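Local atomic coordinates of uncharacterized protein (Leptospirillum rubarum, PDB entry 3O2I), a protein that is of unknown function, belongs to a family not yet characterised, and forms a two-chain assembly whose sheet runs on from one subunit into the other. Residues Met27-Leu32 and Tyr44-Glu49; Leu61-Arg66 and Leu77-Tyr82. All blocks are in the same frame, centred on the assembly; numbering follows the deposited sequence.

Interaction 1 zips together the beta hairpin of strands 28-35 and 41-47, and interaction 2 joins the end of helix 53-63 to helix 72-87, which lies against that hairpin. Their centres are about 16 Å apart, yet they touch: CD2 of Leu45 packs 3.7 Å from OG of Ser80, and CD1 of Leu32 lies 4.0 Å from CG1 of Val79. Val79 is shared, meeting Leu32 through CG1 and the 61-66 segment through CG2. Both contacts also meet the second subunit. There, Lys106 of the second subunit, in a position that lines the dithiothreitol pocket, donates a hydrogen bond to the carbonyl oxygen of Phe64 in interaction 2.

Interaction 1. Residues Met27-Leu32 and Tyr44-Glu49; sequences MHIYEL and YLLHSE
Glu31 and Tyr44 lie alongside each other, pointing the same way, with carboxylate and ring planes 27° apart. Glu31 swings its CG opposite the backbone N (chi1 -176°) and runs extended along the ring, its CD 3.3 Å from Tyr44 CE1; OE2 forms a salt bridge with Arg42. Replacing Tyr44 by an alanine would strip the ring from beside the Glu31 chain and would probably open a gap there, although Arg42 would still hold OE2. On the same face CG1 of Ile29 meets CD1 of Leu46 at 3.9 Å.

This is an antiparallel beta hairpin, and four backbone bonds join these two segments: His28 and His47 exchange one pair, Tyr30 and Leu45 the other, with Tyr30 N only 2.6 Å from Leu45 O. On the face of Tyr30 and Leu45, the two CB atoms are 4.4 Å apart, while the Tyr30 hydroxyl bonds to Trp51 N. Ile29-Leu32 pair in parallel with a strand of the second subunit.

Toward Ser48 and Glu49, both exposed, the ladder ends. The selenomethionine Met27 lies against the start of this loop, its CE 3.5 Å from Ser48 N. Within the loop, Glu49 N donates to His47 ND1 at 2.9 Å, in the plane of the ring.

Interaction 2. Residues Leu61-Arg66 and Leu77-Tyr82; sequences LEAFQR and LEVSKY
In a helix-to-helix contact, the C-terminal end of helix 53-63 and the residues just after it receive the ring of Tyr82 from helix 72-87. With chi1 at 172°, Tyr82 turns its CG away from the backbone N and sends the ring out to the facing segment. Ala63 meets one face, its CA 4.0 Å from the ring centroid in a CH-pi contact offset toward the rim, while Ala63 CB touches Tyr82 CD2 at 3.6 Å. The Tyr82 hydroxyl donates to Glu62 OE1 at 2.9 Å, using the anti lone pair of that oxygen; OE1 lies at the ring edge, in the ring plane, although the carboxylate is turned 78° from it. His87 NE2 is also hydrogen-bonded to OE1. Arg66 curls back, bent at chi2 and chi3, so that CD lies 3.6 Å from Tyr82 CE1 and the hydroxyl sits over the centre of one guanidinium face. NH1 of Arg66 donates to Glu62 O at 3.3 Å, while Gln65 N reaches that oxygen from the opposite face of its carbonyl plane. Val79 CG2 packs against Phe64 CE1 at 3.8 Å and against Ala63 CB at 4.0 Å. Phe64 also meets Val109 of the second subunit. Ser80, pointing away from Ala63, rests on Ile43 and Leu45 of strand 41-47, so helix 72-87 packs on both helix 53-63 and the hairpin, which helix 53-63 also reaches through Phe56 and Leu60 on Leu32.

Interaction 1. Residues Met27-Leu32 and Tyr44-Glu49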
loop_
_atom_site.group_PDB
_atom_site.type_symbol
_atom_site.label_atom_id
_atom_site.label_comp_id
_atom_site.label_asym_id
_atom_site.label_seq_id
_atom_site.Cartn_x
_atom_site.Cartn_y
_atom_site.Cartn_z
HETATM N N MSE B 27 -3.401 12.050 -2.659
HETATM C CA MSE B 27 -2.634 11.165 -3.531
HETATM C C MSE B 27 -3.198 9.760 -3.657
HETATM O O MSE B 27 -3.915 9.281 -2.785
HETATM C CB MSE B 27 -1.178 11.093 -3.072
HETATM C CG MSE B 27 -0.399 12.371 -3.334
HETATM SE SE MSE B 27 1.515 12.070 -3.321
HETATM C CE MSE B 27 1.862 12.222 -5.260
ATOM N N HIS B 28 -2.854 9.100 -4.756
ATOM C CA HIS B 28 -3.302 7.737 -4.990
ATOM C C HIS B 28 -2.134 6.782 -5.212
ATOM O O HIS B 28 -1.097 7.159 -5.756
ATOM C CB HIS B 28 -4.276 7.713 -6.163
ATOM C CG HIS B 28 -5.538 8.464 -5.890
ATOM N ND1 HIS B 28 -6.675 7.852 -5.401
ATOM C CD2 HIS B 28 -5.832 9.783 -5.998
ATOM C CE1 HIS B 28 -7.621 8.761 -5.238
ATOM N NE2 HIS B 28 -7.137 9.939 -5.595
ATOM N N ILE B 29 -2.325 5.540 -4.786
ATOM C CA ILE B 29 -1.279 4.524 -4.801
ATOM C C ILE B 29 -1.487 3.498 -5.914
ATOM O O ILE B 29 -2.571 2.912 -6.022
ATOM C CB ILE B 29 -1.275 3.759 -3.442
ATOM C CG1 ILE B 29 -1.130 4.758 -2.269
ATOM C CG2 ILE B 29 -0.203 2.692 -3.439
ATOM C CD1 ILE B 29 -1.237 4.111 -0.871
ATOM N N TYR B 30 -0.442 3.264 -6.712
ATOM C CA TYR B 30 -0.473 2.270 -7.780
ATOM C C TYR B 30 0.616 1.230 -7.568
ATOM O O TYR B 30 1.807 1.533 -7.632
ATOM C CB TYR B 30 -0.379 2.944 -9.172
ATOM C CG TYR B 30 -1.579 3.815 -9.378
ATOM C CD1 TYR B 30 -2.720 3.321 -9.990
ATOM C CD2 TYR B 30 -1.609 5.104 -8.881
ATOM C CE1 TYR B 30 -3.848 4.101 -10.118
ATOM C CE2 TYR B 30 -2.725 5.890 -9.017
ATOM C CZ TYR B 30 -3.843 5.378 -9.625
ATOM O OH TYR B 30 -4.959 6.158 -9.738
ATOM N N GLU B 31 0.191 0.001 -7.304
ATOM C CA GLU B 31 1.127 -1.082 -7.068
ATOM C C GLU B 31 1.281 -2.035 -8.263
ATOM O O GLU B 31 0.300 -2.420 -8.896
ATOM C CB GLU B 31 0.703 -1.875 -5.838
ATOM C CG GLU B 31 1.665 -2.969 -5.450
ATOM C CD GLU B 31 1.126 -3.826 -4.305
ATOM O OE1 GLU B 31 -0.075 -3.704 -3.984
ATOM O OE2 GLU B 31 1.908 -4.609 -3.728
ATOM N N LEU B 32 2.525 -2.421 -8.533
ATOM C CA LEU B 32 2.851 -3.424 -9.546
ATOM C C LEU B 32 3.492 -4.615 -8.858
ATOM O O LEU B 32 4.449 -4.465 -8.087
ATOM C CB LEU B 32 3.825 -2.848 -10.575
ATOM C CG LEU B 32 3.355 -1.664 -11.422
ATOM C CD1 LEU B 32 4.527 -0.992 -12.113
ATOM C CD2 LEU B 32 2.319 -2.090 -12.441
ATOM N N TYR B 44 5.514 0.156 -5.352
ATOM C CA TYR B 44 4.430 1.059 -4.988
ATOM C C TYR B 44 4.710 2.414 -5.589
ATOM O O TYR B 44 5.711 3.043 -5.249
ATOM C CB TYR B 44 4.320 1.179 -3.452
ATOM C CG TYR B 44 3.972 -0.132 -2.782
ATOM C CD1 TYR B 44 2.651 -0.546 -2.679
ATOM C CD2 TYR B 44 4.962 -0.962 -2.273
ATOM C CE1 TYR B 44 2.321 -1.748 -2.082
ATOM C CE2 TYR B 44 4.640 -2.168 -1.657
ATOM C CZ TYR B 44 3.318 -2.553 -1.572
ATOM O OH TYR B 44 2.979 -3.745 -0.966
ATOM N N LEU B 45 3.827 2.864 -6.474
ATOM C CA LEU B 45 3.950 4.187 -7.088
ATOM C C LEU B 45 2.859 5.126 -6.586
ATOM O O LEU B 45 1.741 4.708 -6.313
ATOM C CB LEU B 45 3.845 4.087 -8.605
ATOM C CG LEU B 45 4.823 3.155 -9.323
ATOM C CD1 LEU B 45 4.621 3.288 -10.834
ATOM C CD2 LEU B 45 6.253 3.477 -8.952
ATOM N N LEU B 46 3.189 6.403 -6.494
ATOM C CA LEU B 46 2.248 7.414 -6.040
ATOM C C LEU B 46 1.945 8.372 -7.163
ATOM O O LEU B 46 2.830 8.702 -7.945
ATOM C CB LEU B 46 2.862 8.220 -4.890
ATOM C CG LEU B 46 2.758 7.696 -3.466
ATOM C CD1 LEU B 46 2.309 6.247 -3.460
ATOM C CD2 LEU B 46 4.081 7.906 -2.718
ATOM N N HIS B 47 0.703 8.834 -7.231
ATOM C CA HIS B 47 0.349 9.916 -8.147
ATOM C C HIS B 47 -0.666 10.846 -7.492
ATOM O O HIS B 47 -1.513 10.402 -6.722
ATOM C CB HIS B 47 -0.219 9.371 -9.457
ATOM C CG HIS B 47 -0.087 10.317 -10.606
ATOM N ND1 HIS B 47 -0.845 11.464 -10.717
ATOM C CD2 HIS B 47 0.723 10.294 -11.692
ATOM C CE1 HIS B 47 -0.507 12.107 -11.821
ATOM N NE2 HIS B 47 0.449 11.425 -12.426
ATOM N N SER B 48 -0.575 12.136 -7.801
ATOM C CA SER B 48 -1.512 13.107 -7.253
ATOM C C SER B 48 -2.907 12.969 -7.850
ATOM O O SER B 48 -3.878 13.438 -7.265
ATOM C CB SER B 48 -0.992 14.545 -7.401
ATOM O OG SER B 48 -0.869 14.930 -8.759
ATOM N N GLU B 49 -3.014 12.323 -9.008
ATOM C CA GLU B 49 -4.325 12.137 -9.628
ATOM C C GLU B 49 -4.810 10.694 -9.629
ATOM O O GLU B 49 -4.023 9.758 -9.502
ATOM C CB GLU B 49 -4.358 12.710 -11.045
ATOM C CG GLU B 49 -4.326 14.231 -11.084
ATOM C CD GLU B 49 -5.106 14.786 -12.265
ATOM O OE1 GLU B 49 -4.552 14.840 -13.386
ATOM O OE2 GLU B 49 -6.283 15.159 -12.073
#

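Interaction 2. Residues Leu61-Arg66 and Leu77-Tyr82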
loop_
_atom_site.group_PDB
_atom_site.type_symbol
_atom_site.label_atom_id
_atom_site.label_comp_id
_atom_site.label_asym_id
_atom_site.label_seq_id
_atom_site.Cartn_x
_atom_site.Cartn_y
_atom_site.Cartn_z
ATOM N N LEU B 61 0.679 -0.806 -21.415
ATOM C CA LEU B 61 0.818 -0.942 -22.863
ATOM C C LEU B 61 1.785 0.127 -23.380
ATOM O O LEU B 61 2.686 -0.178 -24.158
ATOM C CB LEU B 61 -0.539 -0.847 -23.570
ATOM C CG LEU B 61 -1.518 -1.964 -23.187
ATOM C CD1 LEU B 61 -2.886 -1.740 -23.811
ATOM C CD2 LEU B 61 -0.976 -3.334 -23.577
ATOM N N GLU B 62 1.623 1.365 -22.916
ATOM C CA GLU B 62 2.510 2.442 -23.341
ATOM C C GLU B 62 3.960 2.087 -23.032
ATOM O O GLU B 62 4.819 2.137 -23.908
ATOM C CB GLU B 62 2.142 3.767 -22.676
ATOM C CG GLU B 62 0.964 4.498 -23.301
ATOM C CD GLU B 62 0.707 5.847 -22.640
ATOM O OE1 GLU B 62 1.683 6.598 -22.406
ATOM O OE2 GLU B 62 -0.470 6.157 -22.347
ATOM N N ALA B 63 4.232 1.726 -21.783
ATOM C CA ALA B 63 5.579 1.313 -21.399
ATOM C C ALA B 63 6.139 0.227 -22.330
ATOM O O ALA B 63 7.340 0.176 -22.595
ATOM C CB ALA B 63 5.592 0.824 -19.960
ATOM N N PHE B 64 5.267 -0.648 -22.816
ATOM C CA PHE B 64 5.712 -1.824 -23.554
ATOM C C PHE B 64 6.403 -1.491 -24.875
ATOM O O PHE B 64 6.897 -2.380 -25.559
ATOM C CB PHE B 64 4.549 -2.790 -23.778
ATOM C CG PHE B 64 4.252 -3.661 -22.587
ATOM C CD1 PHE B 64 4.990 -3.541 -21.416
ATOM C CD2 PHE B 64 3.243 -4.606 -22.643
ATOM C CE1 PHE B 64 4.720 -4.348 -20.329
ATOM C CE2 PHE B 64 2.974 -5.413 -21.561
ATOM C CZ PHE B 64 3.712 -5.280 -20.402
ATOM N N GLN B 65 6.462 -0.209 -25.209
ATOM C CA GLN B 65 6.995 0.216 -26.498
ATOM C C GLN B 65 8.481 0.558 -26.460
ATOM O O GLN B 65 9.205 0.293 -27.410
ATOM C CB GLN B 65 6.174 1.376 -27.054
ATOM C CG GLN B 65 4.694 1.035 -27.138
ATOM C CD GLN B 65 3.867 2.135 -27.756
ATOM O OE1 GLN B 65 4.391 3.020 -28.435
ATOM N NE2 GLN B 65 2.561 2.088 -27.526
ATOM N N ARG B 66 8.944 1.111 -25.351
ATOM C CA ARG B 66 10.351 1.476 -25.252
ATOM C C ARG B 66 11.177 0.542 -24.367
ATOM O O ARG B 66 12.372 0.773 -24.167
ATOM C CB ARG B 66 10.505 2.933 -24.797
ATOM C CG ARG B 66 9.513 3.374 -23.728
ATOM C CD ARG B 66 8.731 4.605 -24.179
ATOM N NE ARG B 66 7.420 4.260 -24.725
ATOM C CZ ARG B 66 6.616 5.119 -25.345
ATOM N NH1 ARG B 66 5.439 4.714 -25.805
ATOM N NH2 ARG B 66 6.992 6.383 -25.509
ATOM N N LEU B 77 10.361 -3.788 -13.521
ATOM C CA LEU B 77 11.309 -2.713 -13.241
ATOM C C LEU B 77 11.267 -1.634 -14.314
ATOM O O LEU B 77 11.395 -0.441 -14.018
ATOM C CB LEU B 77 12.727 -3.273 -13.133
ATOM C CG LEU B 77 12.964 -4.282 -12.013
ATOM C CD1 LEU B 77 14.413 -4.744 -12.015
ATOM C CD2 LEU B 77 12.581 -3.679 -10.651
ATOM N N GLU B 78 11.082 -2.061 -15.562
ATOM C CA GLU B 78 11.103 -1.142 -16.697
ATOM C C GLU B 78 9.823 -0.317 -16.775
ATOM O O GLU B 78 9.871 0.895 -16.970
ATOM C CB GLU B 78 11.354 -1.908 -18.014
ATOM C CG GLU B 78 12.565 -2.840 -17.955
ATOM C CD GLU B 78 13.179 -3.118 -19.324
ATOM O OE1 GLU B 78 13.595 -4.275 -19.571
ATOM O OE2 GLU B 78 13.244 -2.181 -20.150
ATOM N N VAL B 79 8.681 -0.979 -16.624
ATOM C CA VAL B 79 7.386 -0.306 -16.565
ATOM C C VAL B 79 7.359 0.767 -15.459
ATOM O O VAL B 79 6.904 1.899 -15.672
ATOM C CB VAL B 79 6.260 -1.334 -16.320
ATOM C CG1 VAL B 79 4.933 -0.632 -16.056
ATOM C CG2 VAL B 79 6.159 -2.295 -17.503
ATOM N N SER B 80 7.845 0.402 -14.278
ATOM C CA SER B 80 7.964 1.354 -13.174
ATOM C C SER B 80 8.746 2.596 -13.605
ATOM O O SER B 80 8.290 3.729 -13.409
ATOM C CB SER B 80 8.643 0.695 -11.973
ATOM O OG SER B 80 8.833 1.628 -10.914
ATOM N N LYS B 81 9.921 2.374 -14.196
ATOM C CA LYS B 81 10.790 3.463 -14.653
ATOM C C LYS B 81 10.092 4.408 -15.624
ATOM O O LYS B 81 10.351 5.609 -15.629
ATOM C CB LYS B 81 12.047 2.908 -15.322
ATOM C CG LYS B 81 13.119 2.422 -14.368
ATOM C CD LYS B 81 14.388 2.055 -15.133
ATOM C CE LYS B 81 14.980 3.269 -15.840
ATOM N NZ LYS B 81 16.177 2.919 -16.670
ATOM N N TYR B 82 9.203 3.856 -16.441
ATOM C CA TYR B 82 8.511 4.633 -17.461
ATOM C C TYR B 82 7.381 5.471 -16.870
ATOM O O TYR B 82 7.234 6.645 -17.208
ATOM C CB TYR B 82 7.986 3.730 -18.588
ATOM C CG TYR B 82 7.095 4.459 -19.566
ATOM C CD1 TYR B 82 7.636 5.226 -20.594
ATOM C CD2 TYR B 82 5.714 4.396 -19.453
ATOM C CE1 TYR B 82 6.818 5.910 -21.486
ATOM C CE2 TYR B 82 4.891 5.071 -20.332
ATOM C CZ TYR B 82 5.445 5.830 -21.347
ATOM O OH TYR B 82 4.615 6.504 -22.213
#